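Local atomic coordinates of dihydropyrimidinase (Brevibacillus agri, PDB entry 3SFW), a protein that catalyses the hydrolytic opening of dihydropyrimidine rings, probably by means of the zinc ions bound in its TIM-barrel amidohydrolase domain. Residues 184-190 against 216-221; 208-214 against 286-292; 316-322 against 411-415. All blocks are in the same frame, centred on the assembly; numbering follows the deposited sequence.

Contact 1 (184-190 against 216-221); sequences AENGDVL and AEGEAT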
# COMPACT_ATOMS: atom_id res chain seq x y z
N ALA A 184 19.34 4.36 9.72
CA ALA A 184 17.93 4.43 10.16
C ALA A 184 17.58 3.21 11.01
O ALA A 184 16.99 2.23 10.51
CB ALA A 184 16.96 4.54 8.92
N GLU A 185 17.82 3.30 12.31
CA GLU A 185 17.14 2.40 13.29
C GLU A 185 16.70 3.31 14.42
O GLU A 185 17.43 4.26 14.78
CB GLU A 185 18.11 1.37 13.90
CG GLU A 185 18.76 0.39 12.90
CD GLU A 185 19.79 -0.47 13.59
OE1 GLU A 185 20.90 0.06 13.92
OE2 GLU A 185 19.43 -1.64 13.91
N ASN A 186 15.59 2.94 15.08
CA ASN A 186 15.16 3.78 16.21
C ASN A 186 16.06 3.55 17.42
O ASN A 186 16.00 2.49 18.08
CB ASN A 186 13.68 3.55 16.55
CG ASN A 186 13.18 4.54 17.56
OD1 ASN A 186 13.69 4.60 18.68
ND2 ASN A 186 12.20 5.32 17.19
N GLY A 187 16.94 4.50 17.70
CA GLY A 187 17.91 4.29 18.78
C GLY A 187 17.29 4.17 20.17
O GLY A 187 17.93 3.62 21.07
N ASP A 188 16.12 4.77 20.38
CA ASP A 188 15.50 4.68 21.73
C ASP A 188 14.89 3.32 21.98
O ASP A 188 15.00 2.75 23.09
CB ASP A 188 14.47 5.77 21.92
CG ASP A 188 15.12 7.15 22.04
OD1 ASP A 188 16.07 7.31 22.84
OD2 ASP A 188 14.70 8.07 21.33
N VAL A 189 14.25 2.78 20.95
CA VAL A 189 13.71 1.42 21.04
C VAL A 189 14.87 0.47 21.28
O VAL A 189 14.79 -0.39 22.15
CB VAL A 189 13.00 1.00 19.69
CG1 VAL A 189 12.77 -0.57 19.67
CG2 VAL A 189 11.70 1.74 19.54
N LEU A 190 15.95 0.63 20.51
CA LEU A 190 17.11 -0.27 20.66
C LEU A 190 17.76 -0.17 22.06
O LEU A 190 18.12 -1.20 22.68
CB LEU A 190 18.17 0.05 19.59
CG LEU A 190 17.97 -0.72 18.26
CD1 LEU A 190 16.47 -0.76 17.83
CD2 LEU A 190 18.84 -0.09 17.17
N ALA A 216 12.08 -1.64 13.84
CA ALA A 216 12.80 -0.45 14.35
C ALA A 216 13.55 0.27 13.20
O ALA A 216 13.72 1.50 13.22
CB ALA A 216 13.80 -0.87 15.46
N GLU A 217 14.06 -0.54 12.27
CA GLU A 217 14.71 0.00 11.07
C GLU A 217 13.64 0.56 10.17
O GLU A 217 13.76 1.67 9.63
CB GLU A 217 15.52 -1.07 10.35
CG GLU A 217 16.04 -0.56 9.00
CD GLU A 217 16.84 -1.59 8.23
OE1 GLU A 217 17.44 -2.52 8.82
OE2 GLU A 217 16.96 -1.42 7.02
N GLY A 218 12.53 -0.16 10.02
CA GLY A 218 11.43 0.37 9.21
C GLY A 218 10.96 1.73 9.75
O GLY A 218 10.67 2.68 8.98
N GLU A 219 10.73 1.79 11.05
CA GLU A 219 10.21 3.04 11.63
C GLU A 219 11.14 4.24 11.38
O GLU A 219 10.71 5.29 10.88
CB GLU A 219 9.99 2.90 13.14
CG GLU A 219 9.33 4.16 13.79
CD GLU A 219 10.31 5.30 13.98
OE1 GLU A 219 11.47 5.06 14.43
OE2 GLU A 219 9.93 6.45 13.59
N ALA A 220 12.42 4.05 11.61
CA ALA A 220 13.36 5.18 11.45
C ALA A 220 13.50 5.53 9.97
O ALA A 220 13.70 6.69 9.62
CB ALA A 220 14.72 4.83 12.07
N THR A 221 13.46 4.50 9.11
CA THR A 221 13.47 4.78 7.65
C THR A 221 12.27 5.66 7.31
O THR A 221 12.40 6.67 6.58
CB THR A 221 13.44 3.44 6.83
OG1 THR A 221 14.61 2.69 7.18
CG2 THR A 221 13.43 3.75 5.35
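Asn186 and Glu219 both carry CG anti to the backbone N (chi1 -172° in Asn186), and Glu219 then bends at chi2 (-77°) so that its carboxylate comes up to the amide. ND2 of Asn186 lies 2.9 Å from OE1 of Glu219 in a nearly straight bond of 168°. OE1 lies in the amide plane of Asn186, but ND2 meets it from above the carboxylate plane. OD1 of Asn186 turns to its own chain and caps helix 187-199 at the N-cap position, 3.0 Å from N of Val189, with a weaker bond to N of Asp188. The backbone N of Asn186 donates to O of Ala216 at 3.0 Å. Ala220 N reaches that same oxygen from the opposite face. Small residues of helix 214-230 let the chain come close: CB of Ala220 lies 3.4 Å from C of Glu185 in the loop, and CB of Ala216 meets CD1 of Leu190 at 3.6 Å. With an alanine at Asn186, the first amides of helix 187-199 would probably lose their cap and Glu219 this donor. Glu219 also bonds Arg223, and ND2 of Asn186 also reaches Asp163 of the second subunit. The carboxylate of Glu185 bonds His183, a zinc ligand. It is probably held in place because the next residue, Asn186, is fixed at the helix N-cap and at the subunit interface.

Contact 2 (208-214 against 286-292); sequences HAYTRPP and VWSPPLR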
# COMPACT_ATOMS: atom_id res chain seq x y z
N HIS A 208 22.24 -9.45 19.94
CA HIS A 208 22.49 -8.23 19.14
C HIS A 208 21.42 -8.07 18.05
O HIS A 208 20.97 -6.94 17.75
CB HIS A 208 23.92 -8.22 18.52
CG HIS A 208 24.13 -7.06 17.62
ND1 HIS A 208 24.40 -5.79 18.08
CD2 HIS A 208 24.01 -6.96 16.27
CE1 HIS A 208 24.48 -4.96 17.06
NE2 HIS A 208 24.28 -5.65 15.95
N ALA A 209 20.97 -9.19 17.48
CA ALA A 209 19.93 -9.08 16.48
C ALA A 209 18.57 -8.91 17.13
O ALA A 209 17.75 -8.11 16.68
CB ALA A 209 19.94 -10.28 15.56
N TYR A 210 18.28 -9.73 18.14
CA TYR A 210 16.96 -9.72 18.73
C TYR A 210 16.56 -8.39 19.32
O TYR A 210 15.37 -8.10 19.43
CB TYR A 210 16.83 -10.80 19.79
CG TYR A 210 16.95 -12.21 19.25
CD1 TYR A 210 17.25 -13.27 20.12
CD2 TYR A 210 16.71 -12.50 17.91
CE1 TYR A 210 17.32 -14.60 19.65
CE2 TYR A 210 16.81 -13.82 17.42
CZ TYR A 210 17.06 -14.87 18.32
OH TYR A 210 17.20 -16.18 17.85
N THR A 211 17.55 -7.58 19.71
CA THR A 211 17.28 -6.31 20.35
C THR A 211 17.21 -5.15 19.32
O THR A 211 17.03 -3.98 19.70
CB THR A 211 18.39 -5.95 21.38
OG1 THR A 211 19.69 -6.03 20.77
CG2 THR A 211 18.37 -6.92 22.61
N ARG A 212 17.40 -5.48 18.05
CA ARG A 212 17.19 -4.49 16.96
C ARG A 212 16.23 -4.99 15.88
O ARG A 212 16.65 -5.19 14.73
CB ARG A 212 18.53 -4.14 16.30
CG ARG A 212 19.69 -4.08 17.29
CD ARG A 212 21.03 -3.88 16.56
NE ARG A 212 21.25 -2.49 16.15
CZ ARG A 212 21.89 -1.57 16.89
NH1 ARG A 212 22.39 -1.89 18.10
NH2 ARG A 212 22.13 -0.34 16.39
N PRO A 213 14.93 -5.16 16.21
CA PRO A 213 14.05 -5.83 15.24
C PRO A 213 13.84 -5.00 13.98
O PRO A 213 14.03 -3.77 14.00
CB PRO A 213 12.72 -5.96 15.99
CG PRO A 213 12.99 -5.61 17.41
CD PRO A 213 14.20 -4.72 17.41
N PRO A 214 13.45 -5.66 12.89
CA PRO A 214 13.36 -4.92 11.61
C PRO A 214 12.36 -3.78 11.65
O PRO A 214 12.50 -2.80 10.92
CB PRO A 214 12.92 -5.99 10.59
CG PRO A 214 12.62 -7.22 11.40
CD PRO A 214 13.28 -7.12 12.72
N VAL A 286 28.48 -9.56 14.17
CA VAL A 286 27.79 -8.47 14.89
C VAL A 286 28.14 -7.11 14.22
O VAL A 286 29.29 -6.75 14.11
CB VAL A 286 28.23 -8.44 16.39
CG1 VAL A 286 27.84 -7.08 17.05
CG2 VAL A 286 27.55 -9.62 17.11
N TRP A 287 27.13 -6.52 13.60
CA TRP A 287 27.18 -5.19 12.94
C TRP A 287 25.73 -4.76 12.87
O TRP A 287 24.83 -5.56 13.18
CB TRP A 287 27.78 -5.27 11.52
CG TRP A 287 27.25 -6.41 10.68
CD1 TRP A 287 25.99 -6.53 10.17
CD2 TRP A 287 28.02 -7.51 10.16
NE1 TRP A 287 25.92 -7.69 9.37
CE2 TRP A 287 27.15 -8.29 9.36
CE3 TRP A 287 29.36 -7.94 10.35
CZ2 TRP A 287 27.58 -9.49 8.74
CZ3 TRP A 287 29.81 -9.07 9.68
CH2 TRP A 287 28.93 -9.82 8.85
N SER A 288 25.49 -3.48 12.56
CA SER A 288 24.12 -2.94 12.70
C SER A 288 23.77 -2.20 11.43
O SER A 288 24.64 -1.61 10.84
CB SER A 288 24.06 -1.95 13.87
OG SER A 288 24.38 -2.62 15.09
N PRO A 289 22.51 -2.29 10.97
CA PRO A 289 21.45 -3.17 11.44
C PRO A 289 21.87 -4.60 11.40
O PRO A 289 22.80 -4.97 10.69
CB PRO A 289 20.31 -2.94 10.43
CG PRO A 289 21.00 -2.39 9.21
CD PRO A 289 22.11 -1.55 9.75
N PRO A 290 21.24 -5.43 12.25
CA PRO A 290 21.73 -6.81 12.34
C PRO A 290 21.36 -7.61 11.09
O PRO A 290 20.42 -7.27 10.37
CB PRO A 290 20.97 -7.35 13.56
CG PRO A 290 19.65 -6.56 13.57
CD PRO A 290 20.04 -5.16 13.04
N LEU A 291 22.00 -8.76 10.93
CA LEU A 291 21.56 -9.74 9.93
C LEU A 291 20.11 -10.13 10.19
O LEU A 291 19.66 -10.08 11.35
CB LEU A 291 22.50 -10.96 10.01
CG LEU A 291 23.91 -10.69 9.51
CD1 LEU A 291 24.76 -11.99 9.59
CD2 LEU A 291 23.88 -10.18 8.06
N ARG A 292 19.39 -10.47 9.12
CA ARG A 292 17.93 -10.60 9.10
C ARG A 292 17.54 -12.04 8.73
O ARG A 292 18.36 -12.81 8.19
CB ARG A 292 17.32 -9.66 8.04
CG ARG A 292 17.70 -8.18 8.24
CD ARG A 292 17.27 -7.73 9.69
NE ARG A 292 17.25 -6.25 9.82
CZ ARG A 292 16.97 -5.61 10.96
NH1 ARG A 292 16.64 -6.31 12.07
NH2 ARG A 292 16.94 -4.28 10.99
O HOH W 1 16.96 -2.61 13.27
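The imidazole of His208 is sandwiched between two aliphatic groups. CG1 of Val286 stands over the centre of one face, 3.7 Å from the ring centroid. CD of Arg212 lies over the other face, toward the rim. The ring edge faces residues 287-288: NE2 of His208 donates to O of Trp287 at 2.8 Å, from above the carbonyl plane. OG of Ser288 lies in the ring plane, 3.1 Å from CE1 of His208. The chain of Arg212 bends at chi3 (79°) and lays its guanidinium flat over Ser288, whose OG is 3.2 Å from CZ of Arg212. The angles there are too poor for a hydrogen bond. The guanidinium instead pairs with Glu185, and OG of Ser288 bonds Asn337. Residues 286-292 form a loop of the TIM-barrel amidohydrolase domain close to the metal centre, with the Ser288 side chain about 6 Å from a zinc ion. A cis peptide bond precedes Pro289. Next in the loop, Pro290 packs CB against CB of Ala209 at 3.7 Å. Arg292 has Pro214 CA over one guanidinium face and CD of Pro290, two residues earlier, over the other. Its NH1 donates to O of Arg212 at 2.9 Å, in the carbonyl plane. A water accepts from NH2 of Arg292 at 2.8 Å, while Glu217 forms a salt bridge with the same nitrogen and Ser241 bonds NE.

Contact 3 (316-322 against 411-415); sequences HCPFNFS and MNVDY
Residues 316-322 run from the zinc ligand Asp315, after barrel strand 311-312, to the start of helix 321-325, and they pack on the loop 411-415 of the amidohydrolase fold. The main polar grip is the carboxylate of Asp414, which spans two successive backbone amides. Its OD1 takes N of Phe321 at 2.8 Å, on the syn side. Its OD2 takes N of Ser322 at 3.0 Å through the syn lone pair. The chi1 of Asp414 is 59°, which places CG between its backbone N and carbonyl carbon and turns the carboxylate toward the two amides. Asn320 answers in the other direction: its OD1 accepts a weak bond from N of Asp414 at 2.9 Å. The amide plane of Asn320 and the carboxylate plane of Asp414 stand 81° apart. ND2 of Asn320 donates to a water that in turn donates to O of Asn412, the centre of an inverse gamma turn. The apolar side is close. CB of Pro318 presses on CG2 of Val413 at 3.3 Å, tighter than usual van der Waals contact, and the two side chains cross at about a right angle. SD of Met411 approaches CE1 of His316 at 3.5 Å, obliquely to the ring. O of Phe319 lies at the edge of the Tyr415 ring, 3.3 Å from CE1. A second water accepts from N of Phe319 and donates to OH of Tyr415 at 2.8 Å; that hydroxyl also bonds O of Lys284. His316 bonds Asp72, whose carboxylate also takes N of Asn412. Around the contact, Met411 and Asn412 rest on helix 74-83, Tyr415 touches Lys325 of helix 321-325, and residues 411-415 lie in the loop between strands 393-403 and 422-432.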
# COMPACT_ATOMS: atom_id res chain seq x y z
N HIS A 316 32.32 -1.21 5.48
CA HIS A 316 33.56 -1.85 5.98
C HIS A 316 33.92 -1.20 7.32
O HIS A 316 34.20 -0.00 7.39
CB HIS A 316 34.71 -1.60 5.00
CG HIS A 316 35.96 -2.33 5.37
ND1 HIS A 316 36.02 -3.71 5.43
CD2 HIS A 316 37.20 -1.87 5.66
CE1 HIS A 316 37.24 -4.07 5.78
NE2 HIS A 316 37.98 -2.98 5.94
N CYS A 317 33.96 -2.01 8.39
CA CYS A 317 34.13 -1.44 9.72
C CYS A 317 34.78 -2.60 10.55
O CYS A 317 34.15 -3.15 11.46
CB CYS A 317 32.75 -1.01 10.26
SG CYS A 317 32.84 0.01 11.80
N PRO A 318 36.01 -2.99 10.19
CA PRO A 318 36.56 -4.28 10.66
C PRO A 318 37.13 -4.23 12.09
O PRO A 318 37.78 -3.25 12.48
CB PRO A 318 37.66 -4.57 9.64
CG PRO A 318 38.18 -3.16 9.31
CD PRO A 318 36.88 -2.37 9.17
N PHE A 319 36.89 -5.30 12.84
CA PHE A 319 37.56 -5.51 14.13
C PHE A 319 37.98 -6.97 14.17
O PHE A 319 37.18 -7.86 13.82
CB PHE A 319 36.57 -5.25 15.26
CG PHE A 319 36.03 -3.85 15.29
CD1 PHE A 319 36.78 -2.81 15.86
CD2 PHE A 319 34.77 -3.55 14.75
CE1 PHE A 319 36.31 -1.49 15.85
CE2 PHE A 319 34.25 -2.21 14.77
CZ PHE A 319 35.01 -1.19 15.37
N ASN A 320 39.20 -7.22 14.60
CA ASN A 320 39.63 -8.59 14.79
C ASN A 320 38.71 -9.36 15.74
O ASN A 320 38.22 -8.83 16.74
CB ASN A 320 41.06 -8.62 15.35
CG ASN A 320 42.06 -8.13 14.37
OD1 ASN A 320 42.32 -8.80 13.38
ND2 ASN A 320 42.59 -6.92 14.59
N PHE A 321 38.55 -10.64 15.46
CA PHE A 321 37.83 -11.53 16.34
C PHE A 321 38.59 -11.64 17.67
O PHE A 321 38.00 -11.48 18.74
CB PHE A 321 37.76 -12.90 15.71
CG PHE A 321 36.94 -13.89 16.53
CD1 PHE A 321 35.67 -13.56 16.96
CD2 PHE A 321 37.45 -15.13 16.87
CE1 PHE A 321 34.89 -14.46 17.70
CE2 PHE A 321 36.68 -16.04 17.58
CZ PHE A 321 35.41 -15.70 18.00
N SER A 322 39.89 -11.88 17.58
CA SER A 322 40.72 -11.94 18.79
C SER A 322 40.97 -10.52 19.32
O SER A 322 41.36 -9.58 18.57
CB SER A 322 42.04 -12.65 18.51
OG SER A 322 42.91 -12.53 19.62
N MET A 411 42.54 -7.57 3.72
CA MET A 411 42.09 -6.73 4.84
C MET A 411 42.89 -7.06 6.11
O MET A 411 43.28 -8.23 6.31
CB MET A 411 40.59 -6.94 5.10
CG MET A 411 39.74 -6.54 3.88
SD MET A 411 38.03 -7.02 4.09
CE MET A 411 38.19 -8.85 3.96
N ASN A 412 43.28 -6.03 6.86
CA ASN A 412 44.10 -6.27 8.04
C ASN A 412 43.21 -6.72 9.20
O ASN A 412 43.02 -5.99 10.17
CB ASN A 412 44.94 -5.03 8.40
CG ASN A 412 46.01 -5.33 9.46
OD1 ASN A 412 46.32 -6.51 9.71
ND2 ASN A 412 46.46 -4.30 10.16
N VAL A 413 42.68 -7.96 9.11
CA VAL A 413 41.73 -8.49 10.10
C VAL A 413 41.84 -10.00 10.07
O VAL A 413 42.17 -10.57 9.05
CB VAL A 413 40.26 -8.11 9.75
CG1 VAL A 413 39.34 -8.23 10.98
CG2 VAL A 413 40.20 -6.70 9.21
N ASP A 414 41.60 -10.64 11.22
CA ASP A 414 41.90 -12.08 11.37
C ASP A 414 40.78 -13.03 10.97
O ASP A 414 40.87 -14.22 11.26
CB ASP A 414 42.33 -12.40 12.81
CG ASP A 414 41.28 -12.04 13.83
OD1 ASP A 414 40.15 -11.70 13.44
OD2 ASP A 414 41.51 -12.22 15.05
N TYR A 415 39.74 -12.52 10.31
CA TYR A 415 38.72 -13.44 9.82
C TYR A 415 38.05 -12.81 8.64
O TYR A 415 38.18 -11.60 8.40
CB TYR A 415 37.67 -13.81 10.91
CG TYR A 415 36.66 -12.71 11.24
CD1 TYR A 415 37.00 -11.64 12.05
CD2 TYR A 415 35.39 -12.71 10.64
CE1 TYR A 415 36.12 -10.61 12.31
CE2 TYR A 415 34.46 -11.73 10.93
CZ TYR A 415 34.83 -10.67 11.77
OH TYR A 415 33.95 -9.67 12.03
O HOH W 2 34.85 -7.01 11.82
O HOH W 3 44.80 -6.01 12.57

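In the fold
All three contacts lie in the amidohydrolase domain. Contacts 1 and 2 are interleaved along the chain, since 208-214 lies between the two segments of contact 1. Their centres are 11 Å apart, and they are joined by two salt bridges. They share the run of helices 187-199, 206-210 and 214-230. Contact 3 comes later in the chain. Its centre is 27 Å from that of contact 1 and 19 Å from that of contact 2, and it touches neither. Each contact has a side chain about 6 to 8 Å from a zinc ion, which is consistent with all three lying in the shell around the metal site.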